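Local coordinates for serine protease pet (Escherichia coli, PDB 4OM9), which acts as a secreted autotransporter enterotoxin whose passenger domain joins a serine protease domain to a long beta-helix and probably cleaves host alpha-fodrin, at residues 442-446 and 471-475; 517-522 and 619-625; 575-579 and 597-601; 646-651 and 666-670; 722-728 and 746-750. All blocks are in the same frame, centred on the assembly; numbering follows the deposited sequence.

Contact 1 (442-446 and 471-475); sequences KIAAT and YIYHG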
# COMPACT_ATOMS: atom_id res chain seq x y z
N LYS A 442 -9.28 -10.90 15.96
CA LYS A 442 -8.86 -9.59 15.44
C LYS A 442 -7.44 -9.25 15.91
O LYS A 442 -7.11 -9.45 17.08
CB LYS A 442 -9.82 -8.48 15.90
CG LYS A 442 -11.10 -8.37 15.09
CD LYS A 442 -11.97 -7.19 15.52
CE LYS A 442 -12.69 -7.47 16.84
NZ LYS A 442 -13.89 -6.60 16.99
N ILE A 443 -6.59 -8.75 15.00
CA ILE A 443 -5.31 -8.21 15.43
C ILE A 443 -5.47 -6.75 15.82
O ILE A 443 -5.96 -5.95 15.01
CB ILE A 443 -4.23 -8.28 14.36
CG1 ILE A 443 -4.06 -9.69 13.85
CG2 ILE A 443 -2.92 -7.74 14.91
CD1 ILE A 443 -3.72 -9.74 12.33
N ALA A 444 -5.06 -6.39 17.03
CA ALA A 444 -5.20 -5.01 17.48
C ALA A 444 -3.97 -4.15 17.13
O ALA A 444 -3.10 -3.90 17.98
CB ALA A 444 -5.47 -4.96 18.96
N ALA A 445 -3.95 -3.68 15.88
CA ALA A 445 -2.83 -2.93 15.32
C ALA A 445 -3.35 -1.58 14.92
O ALA A 445 -4.43 -1.53 14.33
CB ALA A 445 -2.25 -3.67 14.12
N THR A 446 -2.65 -0.49 15.25
CA THR A 446 -3.15 0.84 14.84
C THR A 446 -2.62 1.26 13.49
O THR A 446 -3.26 2.01 12.81
CB THR A 446 -2.81 1.98 15.85
OG1 THR A 446 -1.39 2.20 15.92
CG2 THR A 446 -3.27 1.61 17.18
N TYR A 471 -13.71 -5.80 9.81
CA TYR A 471 -12.51 -5.52 10.58
C TYR A 471 -11.37 -5.19 9.62
O TYR A 471 -11.21 -5.84 8.57
CB TYR A 471 -12.14 -6.70 11.49
CG TYR A 471 -10.67 -6.70 11.82
CD1 TYR A 471 -10.14 -5.82 12.77
CD2 TYR A 471 -9.80 -7.54 11.16
CE1 TYR A 471 -8.78 -5.80 13.05
CE2 TYR A 471 -8.46 -7.53 11.44
CZ TYR A 471 -7.95 -6.66 12.38
OH TYR A 471 -6.59 -6.68 12.61
N ILE A 472 -10.59 -4.17 9.96
CA ILE A 472 -9.44 -3.83 9.14
C ILE A 472 -8.12 -4.08 9.88
O ILE A 472 -7.91 -3.54 10.95
CB ILE A 472 -9.48 -2.36 8.67
CG1 ILE A 472 -10.86 -2.03 8.11
CG2 ILE A 472 -8.40 -2.12 7.62
CD1 ILE A 472 -10.98 -0.63 7.50
N TYR A 473 -7.26 -4.90 9.30
CA TYR A 473 -5.90 -5.06 9.79
C TYR A 473 -5.07 -4.00 9.11
O TYR A 473 -4.95 -3.99 7.87
CB TYR A 473 -5.36 -6.47 9.50
CG TYR A 473 -3.91 -6.67 9.91
CD1 TYR A 473 -3.48 -6.36 11.21
CD2 TYR A 473 -2.99 -7.20 9.01
CE1 TYR A 473 -2.15 -6.54 11.58
CE2 TYR A 473 -1.66 -7.39 9.37
CZ TYR A 473 -1.25 -7.06 10.66
OH TYR A 473 0.07 -7.25 11.01
N HIS A 474 -4.55 -3.06 9.92
CA HIS A 474 -3.72 -1.97 9.44
C HIS A 474 -2.24 -2.37 9.32
O HIS A 474 -1.45 -1.63 8.74
CB HIS A 474 -3.83 -0.76 10.37
CG HIS A 474 -5.13 -0.02 10.32
ND1 HIS A 474 -5.64 0.54 9.16
CD2 HIS A 474 -5.99 0.33 11.31
CE1 HIS A 474 -6.77 1.17 9.43
NE2 HIS A 474 -7.00 1.06 10.73
N GLY A 475 -1.86 -3.51 9.89
CA GLY A 475 -0.46 -3.91 9.93
C GLY A 475 -0.00 -4.74 8.74
O GLY A 475 -0.75 -4.90 7.76
O HOH W 1 -5.52 -3.16 12.50
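This is a buried contact between successive rungs of the right-handed beta-helix, made by side chains and one water rather than by direct backbone pairing. Strand 444-445 is the last of one parallel sheet, while strand 471-473 belongs to another sheet and pairs with strand 496-498; the two segments run 54° apart, and two tyrosines fill the gap. Y471, whose hydroxyl can reach across where the backbone cannot, donates from OH to I443 O at 2.6 Å; its ring takes K442 CG over one face, the aliphatic part of the lysine serving as a CH-pi partner. Y473 offers its ring to I443 CD1, 3.7 Å from the centroid, and A445 CB lies 3.8 Å from Y473 CE1, a small methyl that leaves room for the ring. The Y473 hydroxyl bonds to N476 and the H474 imidazole to D622, so neither polar end is buried without a partner. Water 1 donates to A445 O (2.7 Å) and I472 O (2.9 Å) and accepts from H474 N (2.8 Å).

Contact 2 (517-522 and 619-625); sequences QGHATD and AYIDLYS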
# COMPACT_ATOMS: atom_id res chain seq x y z
N GLN A 517 -6.90 -3.60 -0.17
CA GLN A 517 -6.98 -2.20 -0.59
C GLN A 517 -5.82 -1.41 -0.04
O GLN A 517 -5.14 -1.86 0.89
CB GLN A 517 -8.29 -1.57 -0.10
CG GLN A 517 -8.37 -1.43 1.42
CD GLN A 517 -9.40 -0.42 1.89
OE1 GLN A 517 -10.61 -0.58 1.65
NE2 GLN A 517 -8.94 0.62 2.59
N GLY A 518 -5.61 -0.22 -0.60
CA GLY A 518 -4.64 0.71 -0.06
C GLY A 518 -5.10 1.33 1.25
O GLY A 518 -6.20 1.06 1.75
N HIS A 519 -4.27 2.19 1.82
CA HIS A 519 -4.62 2.82 3.09
C HIS A 519 -4.74 4.33 2.93
O HIS A 519 -3.84 5.00 2.39
CB HIS A 519 -3.58 2.47 4.18
CG HIS A 519 -3.72 3.27 5.44
ND1 HIS A 519 -4.76 3.07 6.34
CD2 HIS A 519 -2.97 4.27 5.96
CE1 HIS A 519 -4.63 3.92 7.34
NE2 HIS A 519 -3.55 4.65 7.14
N ALA A 520 -5.88 4.86 3.35
CA ALA A 520 -6.11 6.30 3.29
C ALA A 520 -5.18 6.95 4.30
O ALA A 520 -5.15 6.57 5.48
CB ALA A 520 -7.56 6.65 3.57
N THR A 521 -4.38 7.90 3.84
CA THR A 521 -3.37 8.50 4.71
C THR A 521 -4.03 9.15 5.92
O THR A 521 -5.01 9.84 5.80
CB THR A 521 -2.52 9.49 3.91
OG1 THR A 521 -1.72 8.74 2.99
CG2 THR A 521 -1.60 10.33 4.83
N ASP A 522 -3.53 8.84 7.11
CA ASP A 522 -4.09 9.46 8.32
C ASP A 522 -3.67 10.92 8.46
O ASP A 522 -2.53 11.29 8.16
CB ASP A 522 -3.65 8.69 9.58
CG ASP A 522 -4.01 7.22 9.52
OD1 ASP A 522 -5.21 6.91 9.53
OD2 ASP A 522 -3.09 6.37 9.49
N ALA A 619 -14.31 1.11 -0.91
CA ALA A 619 -13.13 1.14 -0.08
C ALA A 619 -13.53 1.41 1.37
O ALA A 619 -14.60 1.95 1.63
CB ALA A 619 -12.14 2.19 -0.58
N TYR A 620 -12.67 1.00 2.29
CA TYR A 620 -12.97 1.10 3.71
C TYR A 620 -11.98 2.01 4.43
O TYR A 620 -10.78 2.00 4.15
CB TYR A 620 -12.97 -0.29 4.36
CG TYR A 620 -13.98 -1.23 3.70
CD1 TYR A 620 -13.70 -1.81 2.47
CD2 TYR A 620 -15.20 -1.51 4.30
CE1 TYR A 620 -14.60 -2.65 1.85
CE2 TYR A 620 -16.11 -2.35 3.69
CZ TYR A 620 -15.80 -2.92 2.47
OH TYR A 620 -16.67 -3.75 1.83
N ILE A 621 -12.48 2.80 5.36
CA ILE A 621 -11.59 3.57 6.22
C ILE A 621 -11.98 3.37 7.67
O ILE A 621 -13.12 2.97 7.97
CB ILE A 621 -11.60 5.08 5.88
CG1 ILE A 621 -12.97 5.70 6.16
CG2 ILE A 621 -11.19 5.31 4.45
CD1 ILE A 621 -13.01 7.23 5.98
N ASP A 622 -11.02 3.67 8.55
CA ASP A 622 -11.13 3.47 9.98
C ASP A 622 -11.09 4.84 10.63
O ASP A 622 -10.08 5.53 10.54
CB ASP A 622 -9.99 2.55 10.46
CG ASP A 622 -9.90 2.38 11.99
OD1 ASP A 622 -10.83 2.78 12.73
OD2 ASP A 622 -8.88 1.81 12.45
N LEU A 623 -12.18 5.25 11.26
CA LEU A 623 -12.22 6.53 11.93
C LEU A 623 -11.23 6.65 13.12
O LEU A 623 -11.01 7.76 13.64
CB LEU A 623 -13.63 6.82 12.41
CG LEU A 623 -14.62 7.05 11.26
CD1 LEU A 623 -16.02 7.36 11.79
CD2 LEU A 623 -14.13 8.17 10.33
N TYR A 624 -10.63 5.54 13.55
CA TYR A 624 -9.64 5.60 14.61
C TYR A 624 -8.33 4.99 14.17
O TYR A 624 -7.49 4.63 15.00
CB TYR A 624 -10.13 4.88 15.86
CG TYR A 624 -11.36 5.48 16.48
CD1 TYR A 624 -11.30 6.71 17.12
CD2 TYR A 624 -12.57 4.81 16.44
CE1 TYR A 624 -12.43 7.27 17.71
CE2 TYR A 624 -13.71 5.36 17.01
CZ TYR A 624 -13.63 6.59 17.65
OH TYR A 624 -14.75 7.14 18.23
N SER A 625 -8.17 4.90 12.86
CA SER A 625 -6.89 4.55 12.27
C SER A 625 -5.75 5.39 12.88
O SER A 625 -5.86 6.62 12.99
CB SER A 625 -6.97 4.75 10.75
OG SER A 625 -5.71 4.59 10.15
O HOH W 2 -7.98 2.86 4.76
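The side chain of Q517, p at chi1 and t at chi2, extends to the backbone of Y620 and copies the pairing of a neighbouring strand: Q517 OE1 accepts from Y620 N at 2.7 Å and Q517 NE2 donates to Y620 O at 2.8 Å. Glutamine suits the place because its amide carries both a donor and an acceptor; NE2 also reaches G518 O (2.9 Å) and D499. Water 2 adds a link, accepting from A520 N (3.2 Å) and donating to Y620 O (3.0 Å). Here strand 618-622, which forms a two-stranded antiparallel sheet with strand 640-644, lies beside strand 514-520 of the beta-helix. A520 CB meets I621 CG2 at 4.0 Å, the small methyl admitting the branched side chain. H519, t at chi1, directs NE2 to D522 OD2 (2.9 Å), while D522 OD1 receives a very short bond from S625 OG (2.5 Å). S625 closes a type I turn begun by D622, whose OD1 accepts from Y624 N at 2.9 Å in an Asx turn.

Contact 3 (575-579 and 597-601); sequences DWETR and RNADV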
# COMPACT_ATOMS: atom_id res chain seq x y z
N ASP A 575 -5.11 11.38 -1.12
CA ASP A 575 -3.85 10.85 -0.62
C ASP A 575 -4.02 9.46 -0.03
O ASP A 575 -4.51 9.29 1.09
CB ASP A 575 -3.24 11.81 0.41
CG ASP A 575 -4.28 12.41 1.36
OD1 ASP A 575 -5.33 12.87 0.87
OD2 ASP A 575 -4.02 12.45 2.58
N TRP A 576 -3.56 8.47 -0.80
CA TRP A 576 -3.67 7.06 -0.45
C TRP A 576 -2.33 6.38 -0.61
O TRP A 576 -1.63 6.57 -1.63
CB TRP A 576 -4.70 6.34 -1.34
CG TRP A 576 -6.11 6.69 -1.02
CD1 TRP A 576 -6.74 7.87 -1.27
CD2 TRP A 576 -7.07 5.85 -0.37
NE1 TRP A 576 -8.03 7.82 -0.81
CE2 TRP A 576 -8.26 6.60 -0.26
CE3 TRP A 576 -7.03 4.55 0.14
CZ2 TRP A 576 -9.40 6.08 0.33
CZ3 TRP A 576 -8.17 4.04 0.73
CH2 TRP A 576 -9.34 4.81 0.83
N GLU A 577 -2.01 5.53 0.37
CA GLU A 577 -0.84 4.68 0.30
C GLU A 577 -1.14 3.38 -0.45
O GLU A 577 -2.08 2.65 -0.12
CB GLU A 577 -0.34 4.38 1.72
CG GLU A 577 0.50 5.52 2.30
CD GLU A 577 0.11 5.87 3.71
OE1 GLU A 577 -0.36 4.97 4.43
OE2 GLU A 577 0.27 7.05 4.10
N THR A 578 -0.33 3.11 -1.46
CA THR A 578 -0.44 1.88 -2.22
C THR A 578 0.21 0.74 -1.46
O THR A 578 1.29 0.91 -0.89
CB THR A 578 0.20 2.04 -3.60
OG1 THR A 578 -0.46 3.10 -4.27
CG2 THR A 578 0.08 0.76 -4.43
N ARG A 579 -0.46 -0.41 -1.44
CA ARG A 579 -0.01 -1.52 -0.62
C ARG A 579 0.30 -2.71 -1.52
O ARG A 579 -0.36 -2.88 -2.55
CB ARG A 579 -1.08 -1.90 0.42
CG ARG A 579 -1.40 -0.77 1.39
CD ARG A 579 -0.14 -0.39 2.18
NE ARG A 579 -0.48 0.30 3.42
CZ ARG A 579 0.31 1.18 4.02
NH1 ARG A 579 1.49 1.47 3.48
NH2 ARG A 579 -0.06 1.78 5.15
N ARG A 597 -9.15 0.18 -4.30
CA ARG A 597 -8.24 1.23 -4.77
C ARG A 597 -6.86 1.14 -4.12
O ARG A 597 -6.73 0.86 -2.94
CB ARG A 597 -8.86 2.61 -4.52
CG ARG A 597 -9.16 2.92 -3.06
CD ARG A 597 -9.37 4.42 -2.86
NE ARG A 597 -8.35 5.20 -3.57
CZ ARG A 597 -8.51 6.47 -3.96
NH1 ARG A 597 -9.64 7.10 -3.69
NH2 ARG A 597 -7.53 7.10 -4.60
N ASN A 598 -5.82 1.32 -4.93
CA ASN A 598 -4.45 1.35 -4.44
C ASN A 598 -3.96 0.04 -3.80
O ASN A 598 -3.07 0.06 -2.96
CB ASN A 598 -4.28 2.50 -3.45
CG ASN A 598 -4.47 3.84 -4.10
OD1 ASN A 598 -5.59 4.33 -4.24
ND2 ASN A 598 -3.36 4.44 -4.52
N ALA A 599 -4.55 -1.08 -4.19
CA ALA A 599 -3.92 -2.37 -3.95
C ALA A 599 -3.13 -2.79 -5.19
O ALA A 599 -3.60 -2.66 -6.32
CB ALA A 599 -4.96 -3.43 -3.59
N ASP A 600 -1.92 -3.27 -4.95
CA ASP A 600 -1.04 -3.80 -5.97
C ASP A 600 -0.89 -5.29 -5.64
O ASP A 600 -0.13 -5.66 -4.75
CB ASP A 600 0.30 -3.06 -5.94
CG ASP A 600 1.25 -3.47 -7.05
OD1 ASP A 600 1.36 -4.68 -7.38
OD2 ASP A 600 1.92 -2.57 -7.59
N VAL A 601 -1.66 -6.12 -6.36
CA VAL A 601 -1.79 -7.54 -6.04
C VAL A 601 -1.12 -8.43 -7.07
O VAL A 601 -1.37 -8.30 -8.26
CB VAL A 601 -3.27 -7.98 -5.93
CG1 VAL A 601 -3.32 -9.42 -5.43
CG2 VAL A 601 -4.04 -7.08 -5.02
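Two strands of the beta-helix, 576-583 and 599-608, begin their parallel pairing here. R579 bonds with its backbone to both sides of A599: R579 N donates to N598 O (3.1 Å), and R579 O accepts from D600 N (2.9 Å), the usual parallel ladder. N598, in the left-handed conformation, uses both ends of its amide, a role that suits asparagine: ND2 donates to T578 OG1 at 3.2 Å, and OD1 accepts from R597 NE at 3.0 Å and weakly from R597 NH2. With its guanidinium held in this way, R597 lies flat on W576, planes 5° apart, in a stacked cation-pi contact. W576 NE1 and R597 NH1 are both donors and do not bond to each other; NE1 is satisfied by Q573 O and NH1 by S645. The charges of R579 and E577 lie near each other, but R579 NE bonds to D499 O and E577 OE2 to T521, while D600 forms a salt bridge with R582. The aliphatic part of the arginine completes the stack: R597 CD sits 3.4 Å from the centroid of the six-membered ring of W576.

Contact 4 (646-651 and 666-670); sequences IGESKF and DKAIV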
# COMPACT_ATOMS: atom_id res chain seq x y z
N ILE A 646 -12.87 5.58 -6.03
CA ILE A 646 -12.29 4.95 -7.21
C ILE A 646 -10.85 5.40 -7.35
O ILE A 646 -10.54 6.57 -7.22
CB ILE A 646 -13.13 5.30 -8.47
CG1 ILE A 646 -14.57 4.81 -8.28
CG2 ILE A 646 -12.50 4.70 -9.73
CD1 ILE A 646 -15.63 5.81 -8.70
N GLY A 647 -9.97 4.43 -7.59
CA GLY A 647 -8.56 4.69 -7.79
C GLY A 647 -7.93 3.50 -8.49
O GLY A 647 -8.54 2.44 -8.61
N GLU A 648 -6.70 3.67 -8.95
CA GLU A 648 -5.99 2.62 -9.66
C GLU A 648 -5.80 1.36 -8.81
O GLU A 648 -5.52 1.45 -7.61
CB GLU A 648 -4.64 3.15 -10.11
CG GLU A 648 -3.64 2.12 -10.53
CD GLU A 648 -2.40 2.75 -11.13
OE1 GLU A 648 -2.53 3.50 -12.13
OE2 GLU A 648 -1.31 2.50 -10.59
N SER A 649 -5.97 0.19 -9.43
CA SER A 649 -5.70 -1.08 -8.77
C SER A 649 -4.99 -2.05 -9.71
O SER A 649 -5.18 -2.00 -10.93
CB SER A 649 -6.99 -1.71 -8.26
OG SER A 649 -7.82 -2.07 -9.35
N LYS A 650 -4.19 -2.95 -9.16
CA LYS A 650 -3.41 -3.85 -10.01
C LYS A 650 -3.52 -5.32 -9.62
O LYS A 650 -3.26 -5.70 -8.47
CB LYS A 650 -1.93 -3.47 -9.99
CG LYS A 650 -1.59 -2.17 -10.64
CD LYS A 650 -0.09 -2.15 -10.91
CE LYS A 650 0.35 -0.89 -11.64
NZ LYS A 650 0.26 0.31 -10.77
N PHE A 651 -3.86 -6.16 -10.59
CA PHE A 651 -3.69 -7.59 -10.40
C PHE A 651 -2.80 -8.16 -11.49
O PHE A 651 -2.95 -7.86 -12.68
CB PHE A 651 -5.01 -8.35 -10.37
CG PHE A 651 -4.82 -9.84 -10.24
CD1 PHE A 651 -4.40 -10.39 -9.03
CD2 PHE A 651 -4.99 -10.67 -11.33
CE1 PHE A 651 -4.19 -11.74 -8.92
CE2 PHE A 651 -4.78 -12.03 -11.22
CZ PHE A 651 -4.39 -12.57 -10.03
N ASP A 666 -13.29 -0.02 -13.34
CA ASP A 666 -12.60 1.18 -13.79
C ASP A 666 -11.24 1.38 -13.11
O ASP A 666 -11.09 1.18 -11.91
CB ASP A 666 -13.50 2.40 -13.55
CG ASP A 666 -13.00 3.63 -14.26
OD1 ASP A 666 -12.16 3.49 -15.18
OD2 ASP A 666 -13.43 4.74 -13.90
N LYS A 667 -10.24 1.74 -13.92
CA LYS A 667 -8.88 2.07 -13.48
C LYS A 667 -8.04 0.86 -13.03
O LYS A 667 -6.85 1.01 -12.76
CB LYS A 667 -8.93 3.13 -12.37
CG LYS A 667 -9.49 4.48 -12.83
CD LYS A 667 -9.35 5.56 -11.75
CE LYS A 667 -9.74 6.94 -12.28
NZ LYS A 667 -11.10 6.95 -12.90
N ALA A 668 -8.64 -0.33 -12.98
CA ALA A 668 -7.87 -1.54 -12.69
C ALA A 668 -6.94 -1.89 -13.86
O ALA A 668 -7.30 -1.75 -15.02
CB ALA A 668 -8.80 -2.72 -12.38
N ILE A 669 -5.74 -2.35 -13.53
CA ILE A 669 -4.81 -2.84 -14.54
C ILE A 669 -4.42 -4.28 -14.21
O ILE A 669 -3.63 -4.53 -13.28
CB ILE A 669 -3.55 -1.98 -14.63
CG1 ILE A 669 -3.95 -0.53 -14.94
CG2 ILE A 669 -2.62 -2.54 -15.69
CD1 ILE A 669 -2.78 0.42 -15.08
N VAL A 670 -4.98 -5.19 -15.00
CA VAL A 670 -4.77 -6.62 -14.87
C VAL A 670 -3.82 -7.19 -15.91
O VAL A 670 -3.98 -6.93 -17.11
CB VAL A 670 -6.10 -7.36 -14.99
CG1 VAL A 670 -5.87 -8.86 -14.87
CG2 VAL A 670 -7.08 -6.86 -13.94
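The strongest bond across this contact runs from I669 N to S649 O, 2.7 Å and nearly straight; F651 N returns one to I669 O at 3.2 Å. I669 thus binds backbone atoms on both sides of K650, as parallel pairing requires, and the ladder is filled in by CA-H...O contacts, among them V670 CA to F651 O at 3.1 Å and K650 CA to I669 O at 3.3 Å. Each segment also holds a salt bridge of its own, K650 NZ to E648 OE2 at 2.7 Å and a longer, weak one from K667 NZ to D666 OD2 at 3.4 Å, which suits long charged side chains at the partly open surface. Strands 649-652 and 668-672 are consecutive rungs on one side of the right-handed beta-helix; the axes of the short segments 649-651 and 668-670 approach to 4.6 Å and diverge by only 15°, the ordinary spacing of a stacked coil. On the buried face F651 and V670 lie side by side, F651 CD2 4.1 Å from V670 CG1 at the ring edge, and both rest on I614 within the helix core, where large apolar groups fill the interior. The small S649 and A668 share that face, with S649 OG 3.3 Å from A668 CB. K650 and I669 point to the other face. Before the strands begin, I646 CG2 packs on the aliphatic part of K667, 3.8 Å from its CD.

Contact 5 (722-728 and 746-750); sequences TPSMFYA and QASVT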
# COMPACT_ATOMS: atom_id res chain seq x y z
N THR A 722 9.78 -14.71 -27.37
CA THR A 722 8.36 -14.94 -27.11
C THR A 722 7.85 -16.31 -27.61
O THR A 722 7.95 -16.60 -28.80
CB THR A 722 7.48 -13.86 -27.78
OG1 THR A 722 7.60 -13.97 -29.20
CG2 THR A 722 7.88 -12.46 -27.34
N PRO A 723 7.34 -17.15 -26.70
CA PRO A 723 6.54 -18.31 -27.12
C PRO A 723 5.04 -18.00 -27.12
O PRO A 723 4.59 -17.07 -26.44
CB PRO A 723 6.89 -19.37 -26.09
CG PRO A 723 7.17 -18.60 -24.86
CD PRO A 723 7.85 -17.33 -25.32
N SER A 724 4.27 -18.80 -27.86
CA SER A 724 2.85 -18.52 -28.11
C SER A 724 1.92 -19.19 -27.12
O SER A 724 2.38 -19.88 -26.21
CB SER A 724 2.49 -18.95 -29.53
OG SER A 724 1.21 -19.56 -29.57
N MET A 725 0.61 -18.99 -27.29
CA MET A 725 -0.41 -19.66 -26.46
C MET A 725 -1.84 -19.49 -27.02
O MET A 725 -2.03 -18.89 -28.08
CB MET A 725 -0.32 -19.16 -25.01
CG MET A 725 0.14 -17.72 -24.82
SD MET A 725 -1.19 -16.54 -25.05
CE MET A 725 -1.16 -16.28 -26.82
N PHE A 726 -2.85 -20.01 -26.31
CA PHE A 726 -4.23 -20.00 -26.82
C PHE A 726 -5.23 -19.20 -25.99
O PHE A 726 -5.07 -19.05 -24.78
CB PHE A 726 -4.78 -21.43 -26.94
CG PHE A 726 -3.78 -22.46 -27.33
CD1 PHE A 726 -3.00 -22.31 -28.46
CD2 PHE A 726 -3.63 -23.62 -26.57
CE1 PHE A 726 -2.08 -23.28 -28.81
CE2 PHE A 726 -2.72 -24.59 -26.92
CZ PHE A 726 -1.94 -24.42 -28.04
N TYR A 727 -6.28 -18.73 -26.64
CA TYR A 727 -7.42 -18.16 -25.93
C TYR A 727 -8.72 -18.74 -26.47
O TYR A 727 -9.15 -18.41 -27.57
CB TYR A 727 -7.46 -16.64 -26.07
CG TYR A 727 -6.19 -15.95 -25.64
CD1 TYR A 727 -5.97 -15.65 -24.30
CD2 TYR A 727 -5.23 -15.59 -26.57
CE1 TYR A 727 -4.81 -15.02 -23.90
CE2 TYR A 727 -4.08 -14.95 -26.19
CZ TYR A 727 -3.87 -14.66 -24.85
OH TYR A 727 -2.71 -14.03 -24.47
N ALA A 728 -9.35 -19.61 -25.68
CA ALA A 728 -10.66 -20.13 -26.03
C ALA A 728 -11.73 -19.52 -25.12
O ALA A 728 -11.54 -19.43 -23.90
CB ALA A 728 -10.68 -21.65 -25.93
N GLN A 746 1.69 -13.77 -31.71
CA GLN A 746 1.58 -15.22 -31.52
C GLN A 746 0.44 -15.57 -30.57
O GLN A 746 0.61 -16.30 -29.59
CB GLN A 746 2.91 -15.80 -31.04
CG GLN A 746 3.95 -15.86 -32.15
CD GLN A 746 5.33 -16.21 -31.66
OE1 GLN A 746 5.55 -16.35 -30.46
NE2 GLN A 746 6.27 -16.35 -32.58
N ALA A 747 -0.73 -15.02 -30.88
CA ALA A 747 -1.96 -15.30 -30.18
C ALA A 747 -2.91 -16.10 -31.07
O ALA A 747 -3.17 -15.72 -32.20
CB ALA A 747 -2.62 -14.01 -29.75
N SER A 748 -3.41 -17.22 -30.55
CA SER A 748 -4.40 -18.01 -31.26
C SER A 748 -5.74 -17.96 -30.53
O SER A 748 -5.89 -18.55 -29.47
CB SER A 748 -3.92 -19.45 -31.42
OG SER A 748 -4.92 -20.25 -32.02
N VAL A 749 -6.71 -17.27 -31.11
CA VAL A 749 -7.95 -16.92 -30.42
C VAL A 749 -9.17 -17.64 -31.00
O VAL A 749 -9.53 -17.44 -32.16
CB VAL A 749 -8.21 -15.41 -30.49
CG1 VAL A 749 -9.47 -15.04 -29.72
CG2 VAL A 749 -7.01 -14.65 -29.98
N THR A 750 -9.81 -18.46 -30.18
CA THR A 750 -11.00 -19.19 -30.61
C THR A 750 -12.23 -18.64 -29.88
O THR A 750 -12.13 -18.19 -28.74
CB THR A 750 -10.85 -20.72 -30.35
OG1 THR A 750 -9.71 -21.22 -31.06
CG2 THR A 750 -12.08 -21.50 -30.81
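Y727 and M725 form the apolar centre with A747 and V749, all four on the buried face of the paired strands. Y727 CE2 lies 4.0 Å from A747 CB, which meets the ring at its edge, and Y727 CD2 is equally far from V749 CG2. M725 CE reaches A747 CB at 4.0 Å, its flexible chain filling space beside the small alanine. The tyrosine can sit inside because its hydroxyl finds T712 O. Such stacking of side chains from one coil to the next is the hallmark of the beta-helix, and strands 725-729 and 747-755 are neighbouring parallel rungs of it; the axes of segments 725-728 and 747-750 come within 4.7 Å and lie 19° from parallel. The backbone bonds run S748 N to M725 O (3.3 Å), Y727 N to S748 O (2.9 Å) and T750 N to Y727 O (2.7 Å), so the ladder tightens along the strands. On the opposite face F726 presents its ring edge to S748 CB, while the S748 hydroxyl bonds to S789, a polar group suited to this more open side. At the start of the pairing Q746 turns with positive phi and psi, and S724 OG gives a weak hydrogen bond to Q746 O at 3.3 Å.

All five contacts lie along the beta-helical stalk and reach one large mixed sheet, following the chain from contact 1 to contact 5 except that contact 3 is nested in the loop closed by contact 2. Contacts 1, 2, 3 and 4 form a chain of touching neighbours with centres 10 to 11 Å apart: H474 meets D622, H519 O pairs with E577 N, and V601 N with K650 O. Contact 5 stands apart, its centre about 25 Å from that of contact 4 and 43 Å from that of contact 1. Parallel coil-on-coil pairing recurs in contacts 3, 4 and 5, whereas contact 1 joins its coils by side chains and a water, and contact 2 brings in strand 618-622, of a two-stranded antiparallel sheet, beside the helix.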